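Peptidyl tryptophan dihydroxylase (Pseudomonas putida, PDB 7CTQ) is an FAD-dependent monooxygenase that dihydroxylates a peptidyl tryptophan, a step essential for biogenesis of the tryptophylquinone cofactor. Local coordinates at residues A70-H75 / N84-L89; H75-Q80 / G326-R331; A175-A180 / S222-E227; A318-D323 / Q347-A352. One frame throughout, in Å; residues are numbered along the deposited sequence.

Contact 1 (A70-H75 / N84-L89); sequences ATRQVH and NQEFLL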
# COMPACT_ATOMS: atom_id res chain seq x y z
N ALA A 70 -13.73 -16.12 8.47
CA ALA A 70 -13.05 -16.87 9.51
C ALA A 70 -13.05 -16.06 10.80
O ALA A 70 -12.90 -14.83 10.77
CB ALA A 70 -11.60 -17.19 9.12
N THR A 71 -13.19 -16.76 11.92
CA THR A 71 -13.00 -16.16 13.22
C THR A 71 -11.53 -15.76 13.41
O THR A 71 -10.66 -16.11 12.61
CB THR A 71 -13.43 -17.13 14.32
OG1 THR A 71 -12.99 -16.64 15.59
CG2 THR A 71 -12.82 -18.51 14.07
N ARG A 72 -11.26 -15.05 14.51
CA ARG A 72 -9.91 -14.51 14.72
C ARG A 72 -9.70 -14.15 16.19
O ARG A 72 -10.24 -13.14 16.66
CB ARG A 72 -9.69 -13.29 13.84
CG ARG A 72 -8.38 -12.60 14.11
CD ARG A 72 -8.14 -11.56 13.06
NE ARG A 72 -8.56 -12.05 11.76
CZ ARG A 72 -8.47 -11.33 10.64
NH1 ARG A 72 -8.88 -11.84 9.49
NH2 ARG A 72 -7.98 -10.10 10.69
N GLN A 73 -8.90 -14.94 16.90
CA GLN A 73 -8.47 -14.58 18.25
C GLN A 73 -7.38 -13.51 18.18
O GLN A 73 -6.47 -13.58 17.35
CB GLN A 73 -7.95 -15.82 19.00
CG GLN A 73 -8.94 -16.42 20.00
CD GLN A 73 -8.36 -17.59 20.80
OE1 GLN A 73 -8.34 -17.57 22.03
NE2 GLN A 73 -7.90 -18.62 20.09
N VAL A 74 -7.50 -12.50 19.03
CA VAL A 74 -6.54 -11.39 19.07
C VAL A 74 -6.00 -11.29 20.49
O VAL A 74 -6.77 -11.09 21.44
CB VAL A 74 -7.17 -10.07 18.62
CG1 VAL A 74 -6.47 -8.89 19.29
CG2 VAL A 74 -7.08 -9.94 17.10
N HIS A 75 -4.69 -11.44 20.64
CA HIS A 75 -4.00 -11.35 21.92
C HIS A 75 -3.05 -10.16 21.85
O HIS A 75 -2.07 -10.18 21.08
CB HIS A 75 -3.24 -12.64 22.23
CG HIS A 75 -4.11 -13.78 22.66
ND1 HIS A 75 -5.22 -14.18 21.94
CD2 HIS A 75 -4.03 -14.62 23.72
CE1 HIS A 75 -5.79 -15.21 22.54
NE2 HIS A 75 -5.08 -15.50 23.62
N ASN A 84 -14.36 -10.84 14.86
CA ASN A 84 -14.68 -11.58 13.64
C ASN A 84 -15.09 -10.58 12.56
O ASN A 84 -14.76 -9.39 12.65
CB ASN A 84 -15.77 -12.64 13.92
CG ASN A 84 -17.15 -12.04 14.03
OD1 ASN A 84 -17.92 -12.08 13.07
ND2 ASN A 84 -17.47 -11.48 15.19
N GLN A 85 -15.79 -11.07 11.53
CA GLN A 85 -16.16 -10.35 10.31
C GLN A 85 -14.95 -9.87 9.52
O GLN A 85 -15.10 -9.10 8.57
CB GLN A 85 -17.10 -9.16 10.59
CG GLN A 85 -18.25 -9.04 9.57
CD GLN A 85 -17.92 -8.16 8.36
OE1 GLN A 85 -17.08 -7.26 8.44
NE2 GLN A 85 -18.58 -8.42 7.24
N GLU A 86 -13.75 -10.31 9.87
CA GLU A 86 -12.63 -10.16 8.97
C GLU A 86 -12.34 -11.51 8.33
O GLU A 86 -12.63 -12.56 8.90
CB GLU A 86 -11.40 -9.59 9.68
CG GLU A 86 -11.53 -8.09 9.95
CD GLU A 86 -10.23 -7.42 10.31
OE1 GLU A 86 -9.20 -8.13 10.43
OE2 GLU A 86 -10.22 -6.18 10.47
N PHE A 87 -11.80 -11.46 7.12
CA PHE A 87 -11.71 -12.61 6.24
C PHE A 87 -10.25 -13.03 6.11
O PHE A 87 -9.34 -12.44 6.71
CB PHE A 87 -12.32 -12.28 4.87
CG PHE A 87 -13.77 -11.86 4.93
CD1 PHE A 87 -14.76 -12.67 4.41
CD2 PHE A 87 -14.13 -10.64 5.49
CE1 PHE A 87 -16.09 -12.29 4.46
CE2 PHE A 87 -15.46 -10.26 5.55
CZ PHE A 87 -16.44 -11.08 5.03
N LEU A 88 -10.03 -14.08 5.33
CA LEU A 88 -8.70 -14.52 4.95
C LEU A 88 -8.63 -14.53 3.44
O LEU A 88 -9.59 -14.91 2.77
CB LEU A 88 -8.37 -15.92 5.50
CG LEU A 88 -8.92 -16.34 6.87
CD1 LEU A 88 -8.46 -17.75 7.20
CD2 LEU A 88 -8.52 -15.37 7.98
N LEU A 89 -7.50 -14.10 2.90
CA LEU A 89 -7.32 -14.02 1.45
C LEU A 89 -6.21 -14.98 1.06
O LEU A 89 -5.08 -14.85 1.53
CB LEU A 89 -6.99 -12.60 1.00
CG LEU A 89 -6.82 -12.55 -0.51
CD1 LEU A 89 -8.17 -12.56 -1.21
CD2 LEU A 89 -6.01 -11.34 -0.92
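Arg72 reaches Glu86 with CG anti to the backbone N (chi1 174°) and a bend at chi3 that turns NE back from an extended course. Glu86 comes from the other segment with CG anti to its carbonyl carbon and an extended chain beyond. The guanidinium and carboxylate planes stand 73° apart. Opposite charges would favour a salt bridge here, but Arg72 NH2 and Glu86 OE1 are modelled too close together, so its detail is doubtful. The methylene of Glu86 is better placed. Its CB lies over one face of the guanidinium, 3.2 Å above the plane and toward the rim. Near that plane, at the edge, Phe87 O is 2.9 Å from Arg72 NH1. Arg72 NH2 also meets a bound hexanediol, probably a crystallisation additive.

The apolar half of the contact is Ala70 against Leu88. Ala70 CB sits 3.6 Å from Leu88 CG and 3.7 Å from Leu88 CD1. The other methyl, Leu88 CD2, turns to the guanidinium and stops 3.9 Å from Arg72 NH1. An alanine at Leu88 would probably leave Ala70 CB without its apolar partner and open a gap beside the guanidinium. Ala70 O and Glu86 O are 3.0 Å apart and, as two acceptors, cannot bond.

Strands 67-76 and 87-90 run antiparallel in the mixed sheet. The Arg72 side chain is about 7 Å from the FAD. Such a sheet beside the flavin is consistent with the substrate-side sheet of related flavoprotein monooxygenases with a Rossmann-type FAD domain.

Contact 2 (H75-Q80 / G326-R331); sequences HWNGQQ and GQEQGR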
# COMPACT_ATOMS: atom_id res chain seq x y z
N HIS A 75 -4.69 -11.44 20.64
CA HIS A 75 -4.00 -11.35 21.92
C HIS A 75 -3.05 -10.16 21.85
O HIS A 75 -2.07 -10.18 21.08
CB HIS A 75 -3.24 -12.64 22.23
CG HIS A 75 -4.11 -13.78 22.66
ND1 HIS A 75 -5.22 -14.18 21.94
CD2 HIS A 75 -4.03 -14.62 23.72
CE1 HIS A 75 -5.79 -15.21 22.54
NE2 HIS A 75 -5.08 -15.50 23.62
N TRP A 76 -3.33 -9.13 22.65
CA TRP A 76 -2.66 -7.84 22.54
C TRP A 76 -2.97 -7.02 23.78
O TRP A 76 -4.13 -6.92 24.17
CB TRP A 76 -3.14 -7.11 21.29
CG TRP A 76 -2.17 -6.14 20.70
CD1 TRP A 76 -2.03 -4.82 21.03
CD2 TRP A 76 -1.24 -6.40 19.65
NE1 TRP A 76 -1.06 -4.25 20.25
CE2 TRP A 76 -0.56 -5.19 19.39
CE3 TRP A 76 -0.90 -7.53 18.91
CZ2 TRP A 76 0.44 -5.09 18.43
CZ3 TRP A 76 0.08 -7.43 17.95
CH2 TRP A 76 0.74 -6.22 17.72
N ASN A 77 -1.94 -6.44 24.40
CA ASN A 77 -2.10 -5.58 25.57
C ASN A 77 -2.76 -6.33 26.73
O ASN A 77 -3.52 -5.75 27.51
CB ASN A 77 -2.91 -4.32 25.23
CG ASN A 77 -2.72 -3.21 26.25
OD1 ASN A 77 -1.62 -2.96 26.72
ND2 ASN A 77 -3.81 -2.52 26.57
N GLY A 78 -2.49 -7.62 26.85
CA GLY A 78 -3.05 -8.40 27.94
C GLY A 78 -4.51 -8.76 27.81
O GLY A 78 -5.10 -9.22 28.79
N GLN A 79 -5.10 -8.61 26.63
CA GLN A 79 -6.52 -8.84 26.41
C GLN A 79 -6.71 -10.01 25.45
O GLN A 79 -6.22 -9.96 24.32
CB GLN A 79 -7.19 -7.58 25.84
CG GLN A 79 -7.00 -6.33 26.68
CD GLN A 79 -8.30 -5.62 26.96
OE1 GLN A 79 -8.97 -5.90 27.96
NE2 GLN A 79 -8.68 -4.71 26.07
N GLN A 80 -7.40 -11.05 25.90
CA GLN A 80 -7.88 -12.10 25.00
C GLN A 80 -9.20 -11.63 24.40
O GLN A 80 -10.21 -11.51 25.11
CB GLN A 80 -8.04 -13.43 25.73
CG GLN A 80 -7.16 -13.60 26.97
CD GLN A 80 -7.84 -13.16 28.26
OE1 GLN A 80 -9.05 -13.34 28.44
NE2 GLN A 80 -7.06 -12.59 29.19
N GLY A 326 1.71 0.97 19.40
CA GLY A 326 1.59 1.68 20.65
C GLY A 326 0.46 1.19 21.53
O GLY A 326 0.49 1.43 22.75
N GLN A 327 -0.55 0.54 20.95
CA GLN A 327 -1.61 -0.03 21.77
C GLN A 327 -1.10 -1.13 22.70
O GLN A 327 -1.72 -1.39 23.74
CB GLN A 327 -2.74 -0.56 20.89
CG GLN A 327 -3.65 0.55 20.38
CD GLN A 327 -4.89 0.04 19.67
OE1 GLN A 327 -4.84 -0.38 18.52
NE2 GLN A 327 -6.03 0.08 20.37
N GLU A 328 0.01 -1.76 22.37
CA GLU A 328 0.63 -2.77 23.23
C GLU A 328 1.44 -2.05 24.31
O GLU A 328 2.56 -1.61 24.07
CB GLU A 328 1.49 -3.73 22.41
CG GLU A 328 2.31 -4.68 23.24
CD GLU A 328 1.47 -5.53 24.18
OE1 GLU A 328 1.39 -5.21 25.38
OE2 GLU A 328 0.89 -6.53 23.70
N GLN A 329 0.85 -1.93 25.50
CA GLN A 329 1.43 -1.15 26.59
C GLN A 329 2.13 -2.00 27.64
O GLN A 329 2.68 -1.44 28.59
CB GLN A 329 0.35 -0.30 27.25
CG GLN A 329 -0.59 0.36 26.25
CD GLN A 329 -1.62 1.25 26.92
OE1 GLN A 329 -1.27 2.24 27.56
NE2 GLN A 329 -2.90 0.90 26.77
N GLY A 330 2.11 -3.33 27.51
CA GLY A 330 2.77 -4.18 28.47
C GLY A 330 4.08 -4.76 27.98
O GLY A 330 4.34 -5.95 28.18
N ARG A 331 4.93 -3.94 27.35
CA ARG A 331 6.18 -4.42 26.77
C ARG A 331 7.30 -3.41 26.94
O ARG A 331 8.20 -3.32 26.10
CB ARG A 331 6.03 -4.71 25.28
CG ARG A 331 5.07 -5.83 24.93
CD ARG A 331 5.59 -7.20 25.32
NE ARG A 331 4.72 -8.24 24.78
CZ ARG A 331 4.46 -9.39 25.38
NH1 ARG A 331 5.00 -9.65 26.57
NH2 ARG A 331 3.66 -10.28 24.81
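The indole of Trp76 has Glu328 OE2 over one face, 4.3 Å above the plane and toward the rim. The carbonyl carbon of Gln327 lies at the ring edge, near its plane. Trp337 of helix 335-341 also meets the indole, edge to face. Trp76 NE1 packs on Glu328 CB at 3.4 Å and makes a weak hydrogen bond to Phe324 O. The Asn77 and Gln329 amide planes are nearly parallel, 15° apart.

Asn77 holds the loop at two points. Its N donates to Glu328 OE2 (2.9 Å), meeting the oxygen from above the carboxylate plane. Its OD1 accepts from Gln329 N (2.9 Å), with CG anti to the backbone N (chi1 -161°). Glu328 OE1 uses its anti lone pair for Gly330 N, at 2.9 Å. Glu328 OE2 also bonds Ser178 OG, on strand 173-179. An alanine at Glu328 would probably leave Asn77 N, Gly330 N and Ser178 OG without this acceptor.

Trp76 to Gln79 form a type I' turn between two strands. The buried carboxylate gathers donors from the turn, the loop and a third strand. These donors would be expected to favour its ionised form.

Contact 3 (A175-A180 / S222-E227); sequences AVESLA and SALVTE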
# COMPACT_ATOMS: atom_id res chain seq x y z
N ALA A 175 -5.45 -16.04 14.05
CA ALA A 175 -5.13 -15.42 15.33
C ALA A 175 -3.94 -14.47 15.18
O ALA A 175 -3.13 -14.59 14.25
CB ALA A 175 -4.83 -16.46 16.41
N VAL A 176 -3.87 -13.53 16.13
CA VAL A 176 -2.75 -12.60 16.30
C VAL A 176 -2.38 -12.60 17.77
O VAL A 176 -3.26 -12.50 18.63
CB VAL A 176 -3.10 -11.17 15.85
CG1 VAL A 176 -1.82 -10.36 15.56
CG2 VAL A 176 -4.02 -11.18 14.66
N GLU A 177 -1.08 -12.71 18.07
CA GLU A 177 -0.63 -12.58 19.45
C GLU A 177 0.64 -11.74 19.49
O GLU A 177 1.54 -11.90 18.66
CB GLU A 177 -0.40 -13.94 20.14
CG GLU A 177 0.69 -14.80 19.53
CD GLU A 177 0.99 -16.07 20.34
OE1 GLU A 177 0.81 -16.09 21.58
OE2 GLU A 177 1.42 -17.07 19.72
N SER A 178 0.67 -10.84 20.46
CA SER A 178 1.87 -10.08 20.79
C SER A 178 2.84 -10.97 21.55
O SER A 178 2.47 -11.62 22.54
CB SER A 178 1.48 -8.85 21.62
OG SER A 178 2.47 -8.50 22.55
N LEU A 179 4.08 -11.02 21.08
CA LEU A 179 5.16 -11.70 21.77
C LEU A 179 6.09 -10.67 22.41
O LEU A 179 5.94 -9.45 22.23
CB LEU A 179 5.93 -12.60 20.80
CG LEU A 179 5.04 -13.38 19.83
CD1 LEU A 179 5.87 -13.90 18.69
CD2 LEU A 179 4.32 -14.54 20.55
N ALA A 180 7.07 -11.17 23.17
CA ALA A 180 7.97 -10.29 23.90
C ALA A 180 8.85 -9.47 22.96
O ALA A 180 9.17 -8.31 23.27
CB ALA A 180 8.84 -11.10 24.86
N SER A 222 3.88 -21.57 21.79
CA SER A 222 2.67 -20.76 21.72
C SER A 222 1.44 -21.60 22.04
O SER A 222 1.12 -22.55 21.31
CB SER A 222 2.52 -20.13 20.34
OG SER A 222 1.25 -19.51 20.22
N ALA A 223 0.73 -21.24 23.12
CA ALA A 223 -0.54 -21.90 23.44
C ALA A 223 -1.58 -21.66 22.37
O ALA A 223 -2.46 -22.50 22.14
CB ALA A 223 -1.06 -21.44 24.80
N LEU A 224 -1.50 -20.51 21.69
CA LEU A 224 -2.40 -20.22 20.58
C LEU A 224 -2.19 -21.20 19.43
O LEU A 224 -3.15 -21.71 18.86
CB LEU A 224 -2.20 -18.78 20.11
CG LEU A 224 -3.41 -17.93 19.73
CD1 LEU A 224 -4.62 -18.27 20.59
CD2 LEU A 224 -3.04 -16.47 19.89
N VAL A 225 -0.92 -21.46 19.08
CA VAL A 225 -0.63 -22.44 18.03
C VAL A 225 -1.23 -23.80 18.40
O VAL A 225 -1.82 -24.49 17.55
CB VAL A 225 0.89 -22.53 17.80
CG1 VAL A 225 1.25 -23.77 17.00
CG2 VAL A 225 1.41 -21.29 17.09
N THR A 226 -1.12 -24.19 19.67
CA THR A 226 -1.62 -25.50 20.10
C THR A 226 -3.13 -25.60 19.93
O THR A 226 -3.65 -26.56 19.35
CB THR A 226 -1.23 -25.76 21.56
OG1 THR A 226 0.20 -25.82 21.68
CG2 THR A 226 -1.81 -27.08 22.05
N GLU A 227 -3.86 -24.59 20.42
CA GLU A 227 -5.31 -24.56 20.30
C GLU A 227 -5.75 -24.61 18.84
O GLU A 227 -6.55 -25.47 18.45
CB GLU A 227 -5.87 -23.31 20.98
CG GLU A 227 -7.38 -23.32 21.13
CD GLU A 227 -7.86 -22.41 22.26
OE1 GLU A 227 -8.92 -22.72 22.86
OE2 GLU A 227 -7.19 -21.39 22.53
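Leu224, Glu177 and Ala175 bury the most surface here. Leu224 comes off the first turn of helix 223-228 and points at strand 173-179. Its CG lies 3.9 Å from Ala175 CB. Its CD2 methyl fits between two strand residues on the same side, Ala175 and Glu177, and is 3.7 Å from Glu177 CB. Gln73 and His75 of the adjacent strand 67-76 also touch Leu224, which therefore spans two strands.

Glu177 slides past Leu224 in the opposite direction. Its CG sits between the backbone N and the carbonyl carbon (chi1 63°), and the chain then runs extended toward the start of the helix. There Glu177 OE2 accepts a very short hydrogen bond, 2.5 Å, from Ser222 OG.

This is a helix laid on a sheet. The short segments run nearly antiparallel, at 162°, with axes 9.8 Å apart at closest approach. Ser222 is the N-cap. Its OG, anti to the backbone N, accepts from Val225 N at 3.1 Å with a nearly straight N-H...O angle of 165°. The one hydroxyl caps the helix and donates to the carboxylate. The two bonds would tend to fix its rotation, though the exact length of the very short one is less sure. The positive end of the helix dipole lies close to Glu177 and would probably stabilise its negative charge. On the sheet, Ala175 and Glu177 also touch Met186 of strand 182-188, and that same methionine meets Val225 from the helix.

Contact 4 (A318-D323 / Q347-A352); sequences ARIGRD and QALHVA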
# COMPACT_ATOMS: atom_id res chain seq x y z
N ALA A 318 2.61 4.48 7.81
CA ALA A 318 3.63 4.16 8.82
C ALA A 318 3.17 4.59 10.21
O ALA A 318 3.41 3.89 11.20
CB ALA A 318 4.95 4.85 8.47
N ARG A 319 2.52 5.76 10.30
CA ARG A 319 2.03 6.25 11.58
C ARG A 319 0.82 5.48 12.06
O ARG A 319 0.63 5.30 13.27
CB ARG A 319 1.69 7.74 11.48
CG ARG A 319 2.91 8.62 11.33
CD ARG A 319 2.55 10.11 11.17
NE ARG A 319 3.76 10.89 10.94
CZ ARG A 319 4.02 11.62 9.85
NH1 ARG A 319 3.15 11.70 8.85
NH2 ARG A 319 5.17 12.27 9.77
N ILE A 320 -0.03 5.04 11.14
CA ILE A 320 -1.15 4.19 11.53
C ILE A 320 -0.63 2.90 12.14
O ILE A 320 -1.11 2.46 13.19
CB ILE A 320 -2.06 3.94 10.32
CG1 ILE A 320 -2.88 5.20 10.04
CG2 ILE A 320 -2.97 2.74 10.57
CD1 ILE A 320 -3.73 5.13 8.81
N GLY A 321 0.40 2.31 11.52
CA GLY A 321 1.00 1.11 12.07
C GLY A 321 1.64 1.36 13.42
O GLY A 321 1.48 0.56 14.35
N ARG A 322 2.33 2.50 13.56
CA ARG A 322 2.94 2.87 14.84
C ARG A 322 1.91 2.87 15.96
O ARG A 322 2.17 2.37 17.06
CB ARG A 322 3.59 4.24 14.72
CG ARG A 322 3.97 4.87 16.06
CD ARG A 322 4.04 6.38 15.95
NE ARG A 322 2.71 6.96 15.81
CZ ARG A 322 2.47 8.17 15.33
NH1 ARG A 322 3.48 8.95 14.94
NH2 ARG A 322 1.22 8.61 15.23
N ASP A 323 0.73 3.45 15.70
CA ASP A 323 -0.31 3.52 16.72
C ASP A 323 -0.81 2.13 17.11
O ASP A 323 -1.17 1.91 18.27
CB ASP A 323 -1.47 4.38 16.22
CG ASP A 323 -1.11 5.86 16.13
OD1 ASP A 323 0.01 6.21 16.53
OD2 ASP A 323 -1.94 6.66 15.65
N GLN A 347 4.52 12.26 15.48
CA GLN A 347 3.51 13.18 14.99
C GLN A 347 2.13 12.52 15.01
O GLN A 347 1.97 11.37 14.59
CB GLN A 347 3.86 13.64 13.58
CG GLN A 347 2.77 14.42 12.88
CD GLN A 347 3.28 15.13 11.64
OE1 GLN A 347 4.36 15.73 11.65
NE2 GLN A 347 2.51 15.06 10.55
N ALA A 348 1.13 13.26 15.49
CA ALA A 348 -0.24 12.76 15.47
C ALA A 348 -0.71 12.58 14.03
O ALA A 348 -0.21 13.22 13.10
CB ALA A 348 -1.17 13.71 16.22
N LEU A 349 -1.70 11.69 13.84
CA LEU A 349 -2.25 11.47 12.50
C LEU A 349 -2.96 12.70 11.95
O LEU A 349 -2.92 12.95 10.74
CB LEU A 349 -3.20 10.28 12.50
CG LEU A 349 -2.67 8.92 12.03
CD1 LEU A 349 -2.04 8.99 10.64
CD2 LEU A 349 -1.67 8.37 13.03
N HIS A 350 -3.63 13.48 12.81
CA HIS A 350 -4.18 14.77 12.41
C HIS A 350 -3.36 15.86 13.08
O HIS A 350 -3.41 16.02 14.30
CB HIS A 350 -5.66 14.88 12.78
CG HIS A 350 -6.38 15.98 12.06
ND1 HIS A 350 -7.76 16.08 12.03
CD2 HIS A 350 -5.91 17.03 11.34
CE1 HIS A 350 -8.10 17.15 11.33
NE2 HIS A 350 -7.00 17.74 10.90
N VAL A 351 -2.60 16.61 12.28
CA VAL A 351 -1.71 17.62 12.83
C VAL A 351 -2.52 18.84 13.29
O VAL A 351 -3.62 19.11 12.78
CB VAL A 351 -0.65 18.02 11.79
CG1 VAL A 351 -1.27 18.84 10.73
CG2 VAL A 351 0.49 18.81 12.42
N ALA A 352 -1.96 19.58 14.24
CA ALA A 352 -2.59 20.79 14.74
C ALA A 352 -2.51 21.92 13.71
O ALA A 352 -1.52 22.05 12.98
CB ALA A 352 -1.92 21.23 16.04
O HOH W 1 -1.89 9.27 16.12
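Arg319 leaves the helix toward Leu349 and Gln347. Its CB meets Leu349 CD2 at 3.8 Å and also lies over one face of the Arg322 guanidinium, toward its rim. The chain is extended from CG to NE, with CG anti to the carbonyl carbon (chi1 -70°). CD then passes 3.7 Å from Gln347 O, and NE lies 3.8 Å from Gln347 CB. At the tip, the guanidinium stacks on the Gln347 amide with planes 9° apart. Gln347 NE2 lies over one face, 3.8 Å from Arg319 CZ and offset toward the rim. The charge of Arg319 is met by Asp345, which forms a salt bridge with NH2.

Arg322 works beside it. Its NH1 and NH2 both donate to Gln347 O, end-on and each at 2.9 Å. From its side, NE and NH2 both bond Asp323 OD1, with NE at 2.9 Å in a salt bridge. These partners lie in or near the guanidinium plane and hold it from turning. Asp323 OD2 takes a bond from a water that also accepts weakly from Leu349 N. Leu349 CD1 packs on Ile320 CG1 at 3.9 Å, the two side chains crossing at about a right angle.

Two arginines about one turn apart thus grip the loop, one by stacking and the other through a backbone carbonyl. They dock the irregular loop between helix 335-341 and strand 359-367 against the long helix 299-327.

In the fold
From the N terminus, contact 1 comes first and closes a short loop round strand 79-83, holding strand 67-76 to strand 87-90. Contact 2 starts within that loop, so the two cross; they share His75. It closes a far longer loop, bringing the strand turn to the end of helix 299-327. Contact 3 lies wholly within that span and sets helix 223-228 on strand 173-179. This strand runs beside strand 67-76: His75 N is 2.7 Å from Val176 O, and Gln73 O is 2.9 Å from Val176 N. Contact 4 opens on the same long helix before contact 2 has closed, so these two cross as well. It ties the helix to residues 347-352.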